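Local coordinates for protein transcriptional regulator, LacI family (PDB 3H5T) that probably activates transcription of the inositol phosphate synthase gene in an inositol-dependent manner and helps regulate cell wall biogenesis by binding a palindromic promoter motif, at residues R252-L263 / A278-S289. Residues are numbered along the deposited sequence; the frame is centred on the assembly and turned at random.
Sequences RQHNFEVAKELL and ALAFGVLEYLKS
Y286 lays one face of its ring over CA of K260. This CH-pi contact spans 3.8 Å from that CA to the ring centroid of Y286, 11° off the ring normal. CB and CG of K260 continue past CD1 and CE1 of Y286. L263 comes in at the ring edge, its CD1 near CD2 of Y286. With CG anti to the backbone N (chi1 168°), Y286 fits as a knob among F256, A259, K260 and L263. F256 returns the fit, sitting among G282, E285, Y286 and S289. Its CE1 lies 3.6 Å from O of E285, at the ring edge. G282 brings the backbones together, its CA 4.2 Å from CA of F256. The axes of 252-263 and 278-289 pass 7.5 Å apart, with a crossing angle of -65°. Both helices flank the sheet of the domain that holds strands 192-197 and 271-274, and L279 and V283 reach L195 on it. At one end, E285 lies over a face of the R252 guanidinium. The salt bridge is one of charges, since no N-H points at OE1; its details are doubtful. One water donates to O of R252. The contact therefore rests mainly on apolar and CH-pi packing, with an uncertain charge pair at the exposed R252 end.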
# COMPACT_ATOMS: atom_id res chain seq x y z
N ARG A 252 -11.40 4.76 -9.78
CA ARG A 252 -12.66 4.07 -9.58
C ARG A 252 -13.30 3.92 -10.96
O ARG A 252 -13.91 2.90 -11.26
CB ARG A 252 -13.56 4.88 -8.64
CG ARG A 252 -14.89 4.23 -8.32
CD ARG A 252 -15.65 5.03 -7.26
NE ARG A 252 -17.02 4.56 -7.09
CZ ARG A 252 -17.96 4.64 -8.03
NH1 ARG A 252 -17.67 5.16 -9.22
NH2 ARG A 252 -19.19 4.19 -7.79
N GLN A 253 -13.13 4.94 -11.80
CA GLN A 253 -13.68 4.94 -13.15
C GLN A 253 -12.95 4.02 -14.12
O GLN A 253 -13.57 3.39 -14.97
CB GLN A 253 -13.71 6.36 -13.72
CG GLN A 253 -14.35 6.47 -15.10
CD GLN A 253 -15.80 6.01 -15.11
OE1 GLN A 253 -16.61 6.42 -14.26
NE2 GLN A 253 -16.15 5.17 -16.08
N HIS A 254 -11.63 3.95 -14.02
CA HIS A 254 -10.84 3.09 -14.90
C HIS A 254 -10.97 1.63 -14.46
O HIS A 254 -10.97 0.73 -15.31
CB HIS A 254 -9.36 3.49 -14.87
CG HIS A 254 -9.04 4.70 -15.69
ND1 HIS A 254 -9.79 5.85 -15.64
CD2 HIS A 254 -8.01 4.96 -16.53
CE1 HIS A 254 -9.24 6.77 -16.42
NE2 HIS A 254 -8.16 6.25 -16.97
N ASN A 255 -11.08 1.40 -13.15
CA ASN A 255 -11.23 0.04 -12.64
C ASN A 255 -12.52 -0.55 -13.18
O ASN A 255 -12.60 -1.74 -13.49
CB ASN A 255 -11.28 0.01 -11.11
CG ASN A 255 -9.98 0.45 -10.47
OD1 ASN A 255 -8.89 0.28 -11.04
ND2 ASN A 255 -10.08 1.01 -9.27
N PHE A 256 -13.54 0.30 -13.28
CA PHE A 256 -14.85 -0.08 -13.79
C PHE A 256 -14.74 -0.43 -15.28
O PHE A 256 -15.12 -1.51 -15.72
CB PHE A 256 -15.83 1.08 -13.60
CG PHE A 256 -17.18 0.83 -14.20
CD1 PHE A 256 -18.19 0.25 -13.44
CD2 PHE A 256 -17.45 1.18 -15.52
CE1 PHE A 256 -19.45 0.02 -13.99
CE2 PHE A 256 -18.70 0.95 -16.08
CZ PHE A 256 -19.71 0.37 -15.32
N GLU A 257 -14.21 0.52 -16.05
CA GLU A 257 -14.05 0.33 -17.49
C GLU A 257 -13.30 -0.95 -17.81
O GLU A 257 -13.82 -1.82 -18.51
CB GLU A 257 -13.28 1.52 -18.08
CG GLU A 257 -13.96 2.88 -17.93
CD GLU A 257 -15.24 3.01 -18.74
OE1 GLU A 257 -15.37 2.33 -19.78
OE2 GLU A 257 -16.11 3.81 -18.34
N VAL A 258 -12.08 -1.09 -17.30
CA VAL A 258 -11.29 -2.28 -17.58
C VAL A 258 -12.02 -3.57 -17.20
O VAL A 258 -11.79 -4.62 -17.79
CB VAL A 258 -9.91 -2.23 -16.86
CG1 VAL A 258 -10.05 -2.61 -15.39
CG2 VAL A 258 -8.93 -3.16 -17.57
N ALA A 259 -12.92 -3.49 -16.22
CA ALA A 259 -13.68 -4.67 -15.80
C ALA A 259 -14.79 -4.95 -16.81
O ALA A 259 -15.06 -6.10 -17.15
CB ALA A 259 -14.27 -4.45 -14.42
N LYS A 260 -15.42 -3.89 -17.30
CA LYS A 260 -16.48 -4.05 -18.28
C LYS A 260 -15.92 -4.67 -19.56
O LYS A 260 -16.47 -5.64 -20.07
CB LYS A 260 -17.11 -2.68 -18.59
CG LYS A 260 -18.03 -2.68 -19.80
CD LYS A 260 -18.53 -1.28 -20.14
CE LYS A 260 -19.36 -0.70 -19.01
NZ LYS A 260 -19.95 0.63 -19.35
N GLU A 261 -14.81 -4.13 -20.04
CA GLU A 261 -14.20 -4.63 -21.27
C GLU A 261 -13.84 -6.12 -21.23
O GLU A 261 -14.09 -6.85 -22.19
CB GLU A 261 -12.95 -3.82 -21.61
CG GLU A 261 -12.63 -3.82 -23.09
CD GLU A 261 -11.22 -3.40 -23.38
OE1 GLU A 261 -10.80 -2.31 -22.92
OE2 GLU A 261 -10.52 -4.15 -24.09
N LEU A 262 -13.25 -6.56 -20.13
CA LEU A 262 -12.84 -7.95 -19.97
C LEU A 262 -14.01 -8.94 -19.94
O LEU A 262 -13.97 -9.99 -20.57
CB LEU A 262 -12.03 -8.11 -18.68
CG LEU A 262 -11.57 -9.52 -18.33
CD1 LEU A 262 -10.47 -9.94 -19.26
CD2 LEU A 262 -11.10 -9.57 -16.89
N LEU A 263 -15.05 -8.59 -19.18
CA LEU A 263 -16.22 -9.45 -19.04
C LEU A 263 -17.13 -9.35 -20.25
O LEU A 263 -17.89 -10.27 -20.55
CB LEU A 263 -16.99 -9.07 -17.77
CG LEU A 263 -16.17 -9.20 -16.48
CD1 LEU A 263 -17.00 -8.75 -15.30
CD2 LEU A 263 -15.70 -10.65 -16.33
N ALA A 278 -8.74 -2.77 -5.40
CA ALA A 278 -9.40 -1.72 -6.17
C ALA A 278 -10.03 -2.30 -7.42
O ALA A 278 -11.18 -1.99 -7.75
CB ALA A 278 -8.42 -0.63 -6.54
N LEU A 279 -9.27 -3.14 -8.12
CA LEU A 279 -9.74 -3.77 -9.35
C LEU A 279 -10.94 -4.67 -9.09
O LEU A 279 -11.87 -4.74 -9.90
CB LEU A 279 -8.62 -4.58 -10.00
CG LEU A 279 -7.51 -3.81 -10.72
CD1 LEU A 279 -6.43 -4.79 -11.13
CD2 LEU A 279 -8.07 -3.09 -11.94
N ALA A 280 -10.91 -5.37 -7.96
CA ALA A 280 -12.02 -6.25 -7.61
C ALA A 280 -13.29 -5.41 -7.42
O ALA A 280 -14.36 -5.83 -7.82
CB ALA A 280 -11.70 -7.03 -6.32
N PHE A 281 -13.16 -4.23 -6.84
CA PHE A 281 -14.32 -3.38 -6.64
C PHE A 281 -14.86 -2.81 -7.94
O PHE A 281 -16.05 -2.49 -8.04
CB PHE A 281 -14.01 -2.26 -5.64
CG PHE A 281 -14.08 -2.70 -4.22
CD1 PHE A 281 -15.30 -2.80 -3.57
CD2 PHE A 281 -12.93 -3.13 -3.55
CE1 PHE A 281 -15.38 -3.32 -2.28
CE2 PHE A 281 -13.00 -3.66 -2.27
CZ PHE A 281 -14.23 -3.76 -1.63
N GLY A 282 -13.99 -2.69 -8.93
CA GLY A 282 -14.41 -2.19 -10.23
C GLY A 282 -15.21 -3.30 -10.89
O GLY A 282 -16.08 -3.05 -11.71
N VAL A 283 -14.90 -4.54 -10.53
CA VAL A 283 -15.57 -5.72 -11.06
C VAL A 283 -16.94 -5.87 -10.39
O VAL A 283 -17.88 -6.37 -11.01
CB VAL A 283 -14.77 -7.01 -10.80
CG1 VAL A 283 -15.58 -8.21 -11.23
CG2 VAL A 283 -13.45 -6.97 -11.54
N LEU A 284 -17.03 -5.45 -9.13
CA LEU A 284 -18.29 -5.54 -8.39
C LEU A 284 -19.22 -4.42 -8.82
O LEU A 284 -20.42 -4.63 -9.00
CB LEU A 284 -18.03 -5.47 -6.88
CG LEU A 284 -17.25 -6.66 -6.30
CD1 LEU A 284 -16.82 -6.38 -4.86
CD2 LEU A 284 -18.12 -7.90 -6.38
N GLU A 285 -18.65 -3.23 -9.01
CA GLU A 285 -19.44 -2.09 -9.44
C GLU A 285 -19.92 -2.36 -10.86
O GLU A 285 -20.96 -1.84 -11.27
CB GLU A 285 -18.60 -0.81 -9.40
CG GLU A 285 -19.42 0.46 -9.57
CD GLU A 285 -18.58 1.72 -9.46
OE1 GLU A 285 -17.75 1.81 -8.52
OE2 GLU A 285 -18.75 2.62 -10.30
N TYR A 286 -19.17 -3.16 -11.62
CA TYR A 286 -19.57 -3.48 -12.99
C TYR A 286 -20.65 -4.56 -13.00
O TYR A 286 -21.65 -4.42 -13.70
CB TYR A 286 -18.41 -3.96 -13.85
CG TYR A 286 -18.93 -4.55 -15.14
CD1 TYR A 286 -19.58 -3.74 -16.08
CD2 TYR A 286 -18.89 -5.92 -15.37
CE1 TYR A 286 -20.20 -4.29 -17.20
CE2 TYR A 286 -19.51 -6.48 -16.50
CZ TYR A 286 -20.16 -5.66 -17.40
OH TYR A 286 -20.79 -6.20 -18.49
N LEU A 287 -20.43 -5.64 -12.27
CA LEU A 287 -21.42 -6.71 -12.20
C LEU A 287 -22.76 -6.09 -11.80
O LEU A 287 -23.81 -6.40 -12.37
CB LEU A 287 -21.02 -7.76 -11.17
CG LEU A 287 -19.87 -8.72 -11.50
CD1 LEU A 287 -19.67 -9.68 -10.32
CD2 LEU A 287 -20.17 -9.49 -12.77
N LYS A 288 -22.70 -5.19 -10.82
CA LYS A 288 -23.87 -4.51 -10.31
C LYS A 288 -24.64 -3.70 -11.36
O LYS A 288 -25.87 -3.59 -11.29
CB LYS A 288 -23.46 -3.59 -9.16
CG LYS A 288 -24.61 -2.83 -8.52
CD LYS A 288 -24.19 -2.22 -7.19
CE LYS A 288 -25.35 -1.49 -6.54
NZ LYS A 288 -24.92 -0.73 -5.33
N SER A 289 -23.93 -3.14 -12.33
CA SER A 289 -24.57 -2.33 -13.37
C SER A 289 -25.34 -3.17 -14.37
O SER A 289 -26.18 -2.65 -15.11
CB SER A 289 -23.52 -1.47 -14.10
OG SER A 289 -22.57 -2.26 -14.80
O HOH W 1 -14.71 1.03 -9.53